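Local atomic coordinates of polysaccharide Lyase Family 6 (Bacteroides cellulosilyticus, PDB entry 6QPS), a protein that probably cleaves mannuronic acid-rich alginate by beta-elimination, as a calcium-binding family 6 polysaccharide lyase of a human gut bacterium. Residues A[197-202]-A[232-237]; A[166-171]-A[445-450]; A[381-386]-A[404-409]. All coordinates share one frame; numbering follows the deposited sequence.

Contact 1 (A[197-202]-A[232-237]); sequences DHNFFG and EDNVFF
Asn199 and Asn234 lie alongside each other with amide planes 5° apart, and the carboxamide oxygen of Asn234 is gripped twice. Asn199 N donates to Asn234 OD1 over 2.9 Å, while Asn199 ND2 reaches the same OD1 at 3.0 Å from the opposite face of its plane. In both residues CG stands beside the backbone N (chi1 -58° and -57°), which turns both amides the same way, so that Asn234 OD1 faces Asn199 N and ND2. The other polar atoms of the two amides are satisfied too: Asn234 ND2 donates to Ile196 O, Asn199 ND2 also to Ile166 O, and Asn199 OD1 accepts from Cys169 N. Beyond the bend, parallel-strand pairing takes over: Val235 N to Asn199 O (2.9 Å), Phe201 N to Val235 O and Phe237 N to Phe201 O. On the other side of the bend, the bond from His198 N to Glu232 O is weak. A water donates to Asp233 O and also bonds to His198 ND1. Asp233 CB packs over one face of the His198 ring, 3.9 Å from its centroid, while Asp233 OD1 is paired with Arg257. The rings of Phe201 and Phe236 run nearly parallel but slid apart, Phe201 CD1 touching Phe236 CE2 at 3.4 Å. An alanine at Asn234 would leave both Asn199 donors without this acceptor and is likely to unsettle the bend. Since Asn234 N bonds to Asn258 OD1, the amides continue from coil to coil, as in the asparagine stacks at the turns of right-handed parallel beta-helices.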
loop_
_atom_site.group_PDB
_atom_site.type_symbol
_atom_site.label_atom_id
_atom_site.label_comp_id
_atom_site.label_asym_id
_atom_site.label_seq_id
_atom_site.Cartn_x
_atom_site.Cartn_y
_atom_site.Cartn_z
ATOM N N ASP A 197 4.947 8.179 -1.223
ATOM C CA ASP A 197 6.216 8.068 -0.517
ATOM C C ASP A 197 6.219 8.784 0.831
ATOM O O ASP A 197 5.607 9.841 1.019
ATOM C CB ASP A 197 7.396 8.589 -1.380
ATOM C CG ASP A 197 7.346 10.097 -1.613
ATOM O OD1 ASP A 197 6.496 10.566 -2.378
ATOM O OD2 ASP A 197 8.157 10.833 -0.983
ATOM N N HIS A 198 6.961 8.211 1.771
ATOM C CA HIS A 198 7.196 8.826 3.085
ATOM C C HIS A 198 5.907 9.089 3.865
ATOM O O HIS A 198 5.857 10.004 4.693
ATOM C CB HIS A 198 8.043 10.102 2.991
ATOM C CG HIS A 198 9.388 9.881 2.382
ATOM N ND1 HIS A 198 10.487 9.437 3.092
ATOM C CD2 HIS A 198 9.810 10.056 1.112
ATOM C CE1 HIS A 198 11.528 9.362 2.278
ATOM N NE2 HIS A 198 11.140 9.712 1.064
ATOM N N ASN A 199 4.874 8.277 3.643
ATOM C CA ASN A 199 3.643 8.399 4.415
ATOM C C ASN A 199 3.642 7.415 5.574
ATOM O O ASN A 199 4.329 6.384 5.550
ATOM C CB ASN A 199 2.437 8.121 3.522
ATOM C CG ASN A 199 2.385 9.039 2.354
ATOM O OD1 ASN A 199 2.113 10.226 2.483
ATOM N ND2 ASN A 199 2.628 8.492 1.183
ATOM N N PHE A 200 2.883 7.764 6.613
ATOM C CA PHE A 200 2.647 6.908 7.770
ATOM C C PHE A 200 1.174 6.490 7.743
ATOM O O PHE A 200 0.276 7.303 8.012
ATOM C CB PHE A 200 3.006 7.655 9.062
ATOM C CG PHE A 200 3.159 6.761 10.284
ATOM C CD1 PHE A 200 2.049 6.260 10.939
ATOM C CD2 PHE A 200 4.418 6.436 10.758
ATOM C CE1 PHE A 200 2.200 5.456 12.064
ATOM C CE2 PHE A 200 4.568 5.629 11.871
ATOM C CZ PHE A 200 3.458 5.138 12.505
ATOM N N PHE A 201 0.935 5.229 7.405
ATOM C CA PHE A 201 -0.405 4.647 7.413
ATOM C C PHE A 201 -0.556 3.990 8.783
ATOM O O PHE A 201 0.074 2.967 9.057
ATOM C CB PHE A 201 -0.559 3.637 6.276
ATOM C CG PHE A 201 -0.433 4.240 4.897
ATOM C CD1 PHE A 201 0.782 4.233 4.256
ATOM C CD2 PHE A 201 -1.516 4.811 4.244
ATOM C CE1 PHE A 201 0.936 4.785 3.006
ATOM C CE2 PHE A 201 -1.376 5.353 2.959
ATOM C CZ PHE A 201 -0.145 5.347 2.351
ATOM N N GLY A 202 -1.312 4.622 9.682
ATOM C CA GLY A 202 -1.478 4.147 11.045
ATOM C C GLY A 202 -2.610 3.157 11.241
ATOM O O GLY A 202 -3.108 2.520 10.304
ATOM N N GLU A 232 6.939 3.810 -2.016
ATOM C CA GLU A 232 8.324 3.808 -1.547
ATOM C C GLU A 232 8.481 4.513 -0.204
ATOM O O GLU A 232 7.912 5.577 0.024
ATOM C CB GLU A 232 9.189 4.475 -2.631
ATOM C CG GLU A 232 10.677 4.495 -2.413
ATOM C CD GLU A 232 11.390 5.226 -3.552
ATOM O OE1 GLU A 232 11.255 6.468 -3.640
ATOM O OE2 GLU A 232 12.045 4.551 -4.400
ATOM N N ASP A 233 9.247 3.909 0.698
ATOM C CA ASP A 233 9.641 4.568 1.941
ATOM C C ASP A 233 8.438 4.941 2.817
ATOM O O ASP A 233 8.458 5.970 3.492
ATOM C CB ASP A 233 10.516 5.808 1.692
ATOM C CG ASP A 233 11.851 5.489 1.073
ATOM O OD1 ASP A 233 12.470 4.474 1.437
ATOM O OD2 ASP A 233 12.299 6.262 0.194
ATOM N N ASN A 234 7.404 4.100 2.843
ATOM C CA ASN A 234 6.253 4.332 3.708
ATOM C C ASN A 234 6.269 3.377 4.900
ATOM O O ASN A 234 6.840 2.282 4.837
ATOM C CB ASN A 234 4.930 4.096 2.969
ATOM C CG ASN A 234 4.775 4.948 1.715
ATOM O OD1 ASN A 234 4.422 6.133 1.775
ATOM N ND2 ASN A 234 4.992 4.332 0.549
ATOM N N VAL A 235 5.621 3.809 5.993
ATOM C CA VAL A 235 5.396 2.977 7.180
ATOM C C VAL A 235 3.928 2.572 7.245
ATOM O O VAL A 235 3.037 3.407 7.046
ATOM C CB VAL A 235 5.780 3.713 8.474
ATOM C CG1 VAL A 235 5.462 2.872 9.697
ATOM C CG2 VAL A 235 7.237 4.052 8.482
ATOM N N PHE A 236 3.693 1.284 7.510
ATOM C CA PHE A 236 2.370 0.716 7.789
ATOM C C PHE A 236 2.413 0.212 9.230
ATOM O O PHE A 236 3.140 -0.737 9.540
ATOM C CB PHE A 236 2.038 -0.397 6.791
ATOM C CG PHE A 236 2.002 0.099 5.367
ATOM C CD1 PHE A 236 3.175 0.233 4.644
ATOM C CD2 PHE A 236 0.819 0.473 4.782
ATOM C CE1 PHE A 236 3.154 0.728 3.352
ATOM C CE2 PHE A 236 0.798 0.971 3.481
ATOM C CZ PHE A 236 1.966 1.110 2.782
ATOM N N PHE A 237 1.652 0.846 10.117
ATOM C CA PHE A 237 1.707 0.619 11.574
ATOM C C PHE A 237 0.343 0.143 12.059
ATOM O O PHE A 237 -0.634 0.904 12.036
ATOM C CB PHE A 237 2.104 1.943 12.236
ATOM C CG PHE A 237 2.056 1.973 13.753
ATOM C CD1 PHE A 237 0.960 2.496 14.422
ATOM C CD2 PHE A 237 3.152 1.565 14.497
ATOM C CE1 PHE A 237 0.938 2.579 15.822
ATOM C CE2 PHE A 237 3.132 1.635 15.899
ATOM C CZ PHE A 237 2.038 2.128 16.554
HETATM O O HOH W 1 10.037 7.230 5.297
#

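Contact 2 (A[166-171]-A[445-450]); sequences IDHCYF and IFTVGP
His168, Gly449 and Pro450 make a close van der Waals contact, without direct hydrogen bonds, where the loop between helices 433-445 and 454-465 lies against the bend joining strands 165-167 and 170-172. The backbones touch, with His168 CA only 4.0 Å from Gly449 CA. Glycine suits this place: its phi is positive, and a beta carbon would collide with the ring of Pro450. Pro450 N lies 3.1 Å from His168 O but has no hydrogen to offer. The carbonyl therefore meets carbon instead, Pro450 CD lying 3.3 Å from His168 O. Pro450 CD also packs on Tyr170 CB at 3.6 Å. Tyr170 has CG anti to its own N (chi1 179°), which carries the phenol past the proline until its hydroxyl bonds to Asn459 of helix 454-465. The imidazole of His168 meets the loop edge-on, His168 CD2 lying 3.3 Å from Thr447 O. Its rotation is fixed by the other edge, where His168 ND1 donates to Asp167 OD2 (2.7 Å, 176°), in the ring plane and on the anti lone pair. Asp167 is itself steadied by Arg131 and Thr133, and the ring of His198 stacks on that of His168. What results is a bend on the flank of a parallel beta-helix, covered from outside by the loop between the chain's last two helices.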
loop_
_atom_site.group_PDB
_atom_site.type_symbol
_atom_site.label_atom_id
_atom_site.label_comp_id
_atom_site.label_asym_id
_atom_site.label_seq_id
_atom_site.Cartn_x
_atom_site.Cartn_y
_atom_site.Cartn_z
ATOM N N ILE A 166 1.419 11.624 -3.347
ATOM C CA ILE A 166 0.975 11.678 -1.953
ATOM C C ILE A 166 2.213 11.413 -1.090
ATOM O O ILE A 166 2.787 10.320 -1.165
ATOM C CB ILE A 166 -0.084 10.597 -1.661
ATOM C CG1 ILE A 166 -1.241 10.634 -2.674
ATOM C CG2 ILE A 166 -0.593 10.714 -0.219
ATOM C CD1 ILE A 166 -2.057 11.880 -2.668
ATOM N N ASP A 167 2.606 12.372 -0.258
ATOM C CA ASP A 167 3.844 12.202 0.499
ATOM C C ASP A 167 3.820 12.898 1.859
ATOM O O ASP A 167 3.192 13.947 2.057
ATOM C CB ASP A 167 5.078 12.673 -0.314
ATOM C CG ASP A 167 5.097 14.194 -0.505
ATOM O OD1 ASP A 167 4.429 14.684 -1.438
ATOM O OD2 ASP A 167 5.732 14.925 0.313
ATOM N N HIS A 168 4.567 12.314 2.791
ATOM C CA HIS A 168 4.730 12.897 4.125
ATOM C C HIS A 168 3.390 13.147 4.814
ATOM O O HIS A 168 3.256 14.070 5.618
ATOM C CB HIS A 168 5.610 14.147 4.096
ATOM C CG HIS A 168 7.002 13.880 3.603
ATOM N ND1 HIS A 168 7.363 14.020 2.283
ATOM C CD2 HIS A 168 8.123 13.476 4.260
ATOM C CE1 HIS A 168 8.643 13.714 2.145
ATOM N NE2 HIS A 168 9.128 13.380 3.327
ATOM N N CYS A 169 2.411 12.276 4.576
ATOM C CA CYS A 169 1.091 12.357 5.200
ATOM C C CYS A 169 0.937 11.291 6.282
ATOM O O CYS A 169 1.720 10.343 6.372
ATOM C CB CYS A 169 -0.006 12.184 4.145
ATOM S SG CYS A 169 -0.178 13.550 2.949
ATOM N N TYR A 170 -0.082 11.470 7.127
ATOM C CA TYR A 170 -0.452 10.513 8.176
ATOM C C TYR A 170 -1.922 10.179 7.995
ATOM O O TYR A 170 -2.761 11.092 7.961
ATOM C CB TYR A 170 -0.233 11.145 9.551
ATOM C CG TYR A 170 -0.591 10.308 10.767
ATOM C CD1 TYR A 170 -1.837 10.400 11.349
ATOM C CD2 TYR A 170 0.328 9.450 11.341
ATOM C CE1 TYR A 170 -2.165 9.662 12.497
ATOM C CE2 TYR A 170 0.009 8.708 12.473
ATOM C CZ TYR A 170 -1.243 8.817 13.037
ATOM O OH TYR A 170 -1.551 8.059 14.169
ATOM N N PHE A 171 -2.228 8.889 7.860
ATOM C CA PHE A 171 -3.599 8.436 7.653
ATOM C C PHE A 171 -3.893 7.363 8.686
ATOM O O PHE A 171 -3.233 6.318 8.683
ATOM C CB PHE A 171 -3.779 7.809 6.267
ATOM C CG PHE A 171 -3.332 8.668 5.103
ATOM C CD1 PHE A 171 -2.125 8.435 4.471
ATOM C CD2 PHE A 171 -4.143 9.666 4.609
ATOM C CE1 PHE A 171 -1.745 9.189 3.371
ATOM C CE2 PHE A 171 -3.743 10.438 3.510
ATOM C CZ PHE A 171 -2.553 10.173 2.889
ATOM N N ILE A 445 11.814 5.337 9.375
ATOM C CA ILE A 445 10.937 6.033 10.314
ATOM C C ILE A 445 11.292 7.487 10.602
ATOM O O ILE A 445 10.452 8.223 11.132
ATOM C CB ILE A 445 10.761 5.270 11.643
ATOM C CG1 ILE A 445 12.066 5.244 12.450
ATOM C CG2 ILE A 445 10.213 3.885 11.387
ATOM C CD1 ILE A 445 11.910 4.655 13.868
ATOM N N PHE A 446 12.488 7.924 10.300
ATOM C CA PHE A 446 12.842 9.248 10.782
ATOM C C PHE A 446 12.592 10.344 9.765
ATOM O O PHE A 446 12.779 11.513 10.106
ATOM C CB PHE A 446 14.259 9.252 11.331
ATOM C CG PHE A 446 14.420 8.369 12.534
ATOM C CD1 PHE A 446 15.297 7.298 12.504
ATOM C CD2 PHE A 446 13.684 8.605 13.692
ATOM C CE1 PHE A 446 15.455 6.492 13.607
ATOM C CE2 PHE A 446 13.821 7.789 14.790
ATOM C CZ PHE A 446 14.714 6.733 14.753
ATOM N N THR A 447 12.084 10.000 8.575
ATOM C CA THR A 447 11.716 10.959 7.547
ATOM C C THR A 447 10.256 10.808 7.104
ATOM O O THR A 447 9.872 11.322 6.048
ATOM C CB THR A 447 12.676 10.732 6.373
ATOM O OG1 THR A 447 12.247 11.493 5.254
ATOM C CG2 THR A 447 12.762 9.216 6.047
ATOM N N VAL A 448 9.439 10.115 7.880
ATOM C CA VAL A 448 8.075 9.759 7.497
ATOM C C VAL A 448 7.087 10.709 8.152
ATOM O O VAL A 448 7.242 11.077 9.321
ATOM C CB VAL A 448 7.785 8.295 7.905
ATOM C CG1 VAL A 448 7.650 8.142 9.399
ATOM C CG2 VAL A 448 6.547 7.784 7.202
ATOM N N GLY A 449 6.040 11.073 7.409
ATOM C CA GLY A 449 4.896 11.746 7.970
ATOM C C GLY A 449 5.051 13.234 8.184
ATOM O O GLY A 449 6.110 13.814 7.946
ATOM N N PRO A 450 3.969 13.877 8.663
ATOM C CA PRO A 450 4.014 15.310 9.015
ATOM C C PRO A 450 4.504 15.551 10.438
ATOM O O PRO A 450 3.875 15.089 11.396
ATOM C CB PRO A 450 2.556 15.759 8.851
ATOM C CG PRO A 450 1.751 14.474 9.116
ATOM C CD PRO A 450 2.625 13.281 8.807
#

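Contact 3 (A[381-386]-A[404-409]); sequences QTPDLK and WAFSDK
Phe406 and Pro383 form the heart of this contact, and the phenylalanine can be followed outward atom by atom. Phe406 CB rests 3.5 Å from Gln381 O. CG faces Pro383 CD, and from there the ring turns one face to the proline. On one branch Phe406 CD2 comes within 3.4 Å of Pro383 N and Phe406 CE2 within 3.4 Å of Pro383 CA. On the other, CD1 and CE1 face Pro383 CB, while CD1 also sits over the indole of Trp404, towards its rim. At the tip, Phe406 CZ meets Pro383 CB at 3.6 Å. That beta carbon stands over the centre of the ring, 3.5 Å from the Phe406 centroid and 7° off its normal, a well-formed CH-pi contact. The first torsion makes this possible: with chi1 at -66°, CG lies beside the backbone N and the ring is presented face-on. Phe378 adds an edge-to-face partner. Pro383 CG in turn touches Trp404 CZ2 at 3.8 Å, so the rigid pyrrolidine, which has no flexible chain to order, packs into the corner where the Phe406 face and the indole rim meet. Trp404 NE1 spends its hydrogen on Ser411 OG. The polar tie is made by the backbone: Ser407 N donates to Gln381 O (3.0 Å, 166°) in the carbonyl plane, on a lone pair, and a water bridges the same oxygen to Asp408 N. Such chemistry implies a join of two parts, an apolar proline-aromatic patch, with both aromatic residues buried, and an outer edge, near exposed Gln381 and Ser407, where one carbonyl oxygen serves both a direct and a water-mediated bond.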
loop_
_atom_site.group_PDB
_atom_site.type_symbol
_atom_site.label_atom_id
_atom_site.label_comp_id
_atom_site.label_asym_id
_atom_site.label_seq_id
_atom_site.Cartn_x
_atom_site.Cartn_y
_atom_site.Cartn_z
ATOM N N GLN A 381 13.748 -20.687 14.856
ATOM C CA GLN A 381 13.847 -21.713 15.885
ATOM C C GLN A 381 13.404 -23.042 15.280
ATOM O O GLN A 381 14.233 -23.927 15.040
ATOM C CB GLN A 381 12.999 -21.314 17.094
ATOM C CG GLN A 381 13.602 -20.150 17.865
ATOM C CD GLN A 381 13.463 -18.829 17.122
ATOM O OE1 GLN A 381 12.351 -18.408 16.776
ATOM N NE2 GLN A 381 14.594 -18.167 16.868
ATOM N N THR A 382 12.108 -23.175 15.008
ATOM C CA THR A 382 11.518 -24.318 14.329
ATOM C C THR A 382 11.117 -23.893 12.926
ATOM O O THR A 382 10.449 -22.862 12.784
ATOM C CB THR A 382 10.257 -24.755 15.091
ATOM O OG1 THR A 382 10.608 -25.159 16.425
ATOM C CG2 THR A 382 9.571 -25.889 14.376
ATOM N N PRO A 383 11.499 -24.622 11.875
ATOM C CA PRO A 383 11.080 -24.243 10.521
ATOM C C PRO A 383 9.617 -24.565 10.244
ATOM O O PRO A 383 9.078 -25.594 10.673
ATOM C CB PRO A 383 12.007 -25.077 9.625
ATOM C CG PRO A 383 12.320 -26.292 10.439
ATOM C CD PRO A 383 12.325 -25.852 11.881
ATOM N N ASP A 384 8.992 -23.661 9.498
ATOM C CA ASP A 384 7.608 -23.782 9.044
ATOM C C ASP A 384 7.643 -23.748 7.517
ATOM O O ASP A 384 7.589 -22.684 6.885
ATOM C CB ASP A 384 6.748 -22.656 9.619
ATOM C CG ASP A 384 5.259 -22.870 9.376
ATOM O OD1 ASP A 384 4.886 -23.812 8.636
ATOM O OD2 ASP A 384 4.472 -22.079 9.939
ATOM N N LEU A 385 7.737 -24.936 6.926
ATOM C CA LEU A 385 7.822 -25.107 5.480
ATOM C C LEU A 385 6.674 -26.005 5.061
ATOM O O LEU A 385 6.576 -27.137 5.540
ATOM C CB LEU A 385 9.148 -25.767 5.097
ATOM C CG LEU A 385 9.284 -26.207 3.635
ATOM C CD1 LEU A 385 9.229 -25.038 2.703
ATOM C CD2 LEU A 385 10.590 -27.003 3.445
ATOM N N LYS A 386 5.810 -25.495 4.189
ATOM C CA LYS A 386 4.615 -26.198 3.738
ATOM C C LYS A 386 4.678 -26.312 2.213
ATOM O O LYS A 386 4.727 -25.293 1.520
ATOM C CB LYS A 386 3.346 -25.426 4.142
ATOM C CG LYS A 386 3.185 -25.226 5.568
ATOM C CD LYS A 386 2.975 -26.512 5.896
ATOM C CE LYS A 386 4.046 -26.892 6.742
ATOM N NZ LYS A 386 3.740 -27.849 7.522
ATOM N N TRP A 404 19.858 -22.306 5.505
ATOM C CA TRP A 404 18.892 -22.904 6.420
ATOM C C TRP A 404 19.488 -22.837 7.819
ATOM O O TRP A 404 20.496 -23.502 8.104
ATOM C CB TRP A 404 18.679 -24.358 5.993
ATOM C CG TRP A 404 17.762 -25.196 6.848
ATOM C CD1 TRP A 404 18.050 -25.775 8.066
ATOM C CD2 TRP A 404 16.426 -25.610 6.519
ATOM N NE1 TRP A 404 16.963 -26.484 8.513
ATOM C CE2 TRP A 404 15.964 -26.415 7.576
ATOM C CE3 TRP A 404 15.584 -25.391 5.420
ATOM C CZ2 TRP A 404 14.693 -26.985 7.577
ATOM C CZ3 TRP A 404 14.321 -25.950 5.428
ATOM C CH2 TRP A 404 13.892 -26.751 6.501
ATOM N N ALA A 405 18.887 -22.032 8.692
ATOM C CA ALA A 405 19.456 -21.799 10.030
ATOM C C ALA A 405 18.399 -21.927 11.132
ATOM O O ALA A 405 17.712 -20.966 11.492
ATOM C CB ALA A 405 20.188 -20.452 10.093
ATOM N N PHE A 406 18.273 -23.134 11.688
ATOM C CA PHE A 406 17.282 -23.456 12.713
ATOM C C PHE A 406 17.959 -24.208 13.858
ATOM O O PHE A 406 19.081 -24.707 13.733
ATOM C CB PHE A 406 16.113 -24.248 12.115
ATOM C CG PHE A 406 15.297 -23.449 11.112
ATOM C CD1 PHE A 406 15.577 -23.487 9.746
ATOM C CD2 PHE A 406 14.291 -22.622 11.551
ATOM C CE1 PHE A 406 14.827 -22.733 8.861
ATOM C CE2 PHE A 406 13.539 -21.877 10.670
ATOM C CZ PHE A 406 13.798 -21.927 9.337
ATOM N N SER A 407 17.254 -24.279 14.994
ATOM C CA SER A 407 17.862 -24.749 16.235
ATOM C C SER A 407 18.227 -26.222 16.165
ATOM O O SER A 407 19.303 -26.616 16.631
ATOM C CB SER A 407 16.908 -24.513 17.404
ATOM O OG SER A 407 16.609 -23.141 17.562
ATOM N N ASP A 408 17.335 -27.058 15.617
ATOM C CA ASP A 408 17.604 -28.488 15.504
ATOM C C ASP A 408 18.426 -28.711 14.245
ATOM O O ASP A 408 17.949 -28.453 13.134
ATOM C CB ASP A 408 16.285 -29.268 15.440
ATOM C CG ASP A 408 16.485 -30.780 15.477
ATOM O OD1 ASP A 408 17.602 -31.262 15.190
ATOM O OD2 ASP A 408 15.514 -31.502 15.804
ATOM N N LYS A 409 19.669 -29.173 14.418
ATOM C CA LYS A 409 20.549 -29.371 13.277
ATOM C C LYS A 409 20.181 -30.599 12.463
ATOM O O LYS A 409 20.801 -30.836 11.423
ATOM C CB LYS A 409 22.014 -29.454 13.726
ATOM C CG LYS A 409 22.424 -28.378 14.719
ATOM C CD LYS A 409 22.186 -26.980 14.166
ATOM C CE LYS A 409 22.166 -25.943 15.290
ATOM N NZ LYS A 409 23.538 -25.531 15.692
HETATM O O HOH W 2 14.520 -26.638 14.896
#

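Overall arrangement
Contacts 1 and 2 are neighbours on the beta-helix, their centres 6 Å apart. Strands 170-172 and 200-201 pair directly, through probable hydrogen bonds from Phe200 N to Cys169 O and from Gly202 N to Phe171 O, both 2.8 Å. Val448 of contact 2 also packs against Asn199 of contact 1, so the C-terminal loop reaches two successive coils. Contact 3 belongs to a distant part of the same solenoid, its centre about 32 Å from that of contact 1 and 37 Å from that of contact 2. Contact 1 is nearest the metal site: the side chain of Phe236 is about 9 Å from that of the ligand Glu213 and about 14 Å from the calcium ion.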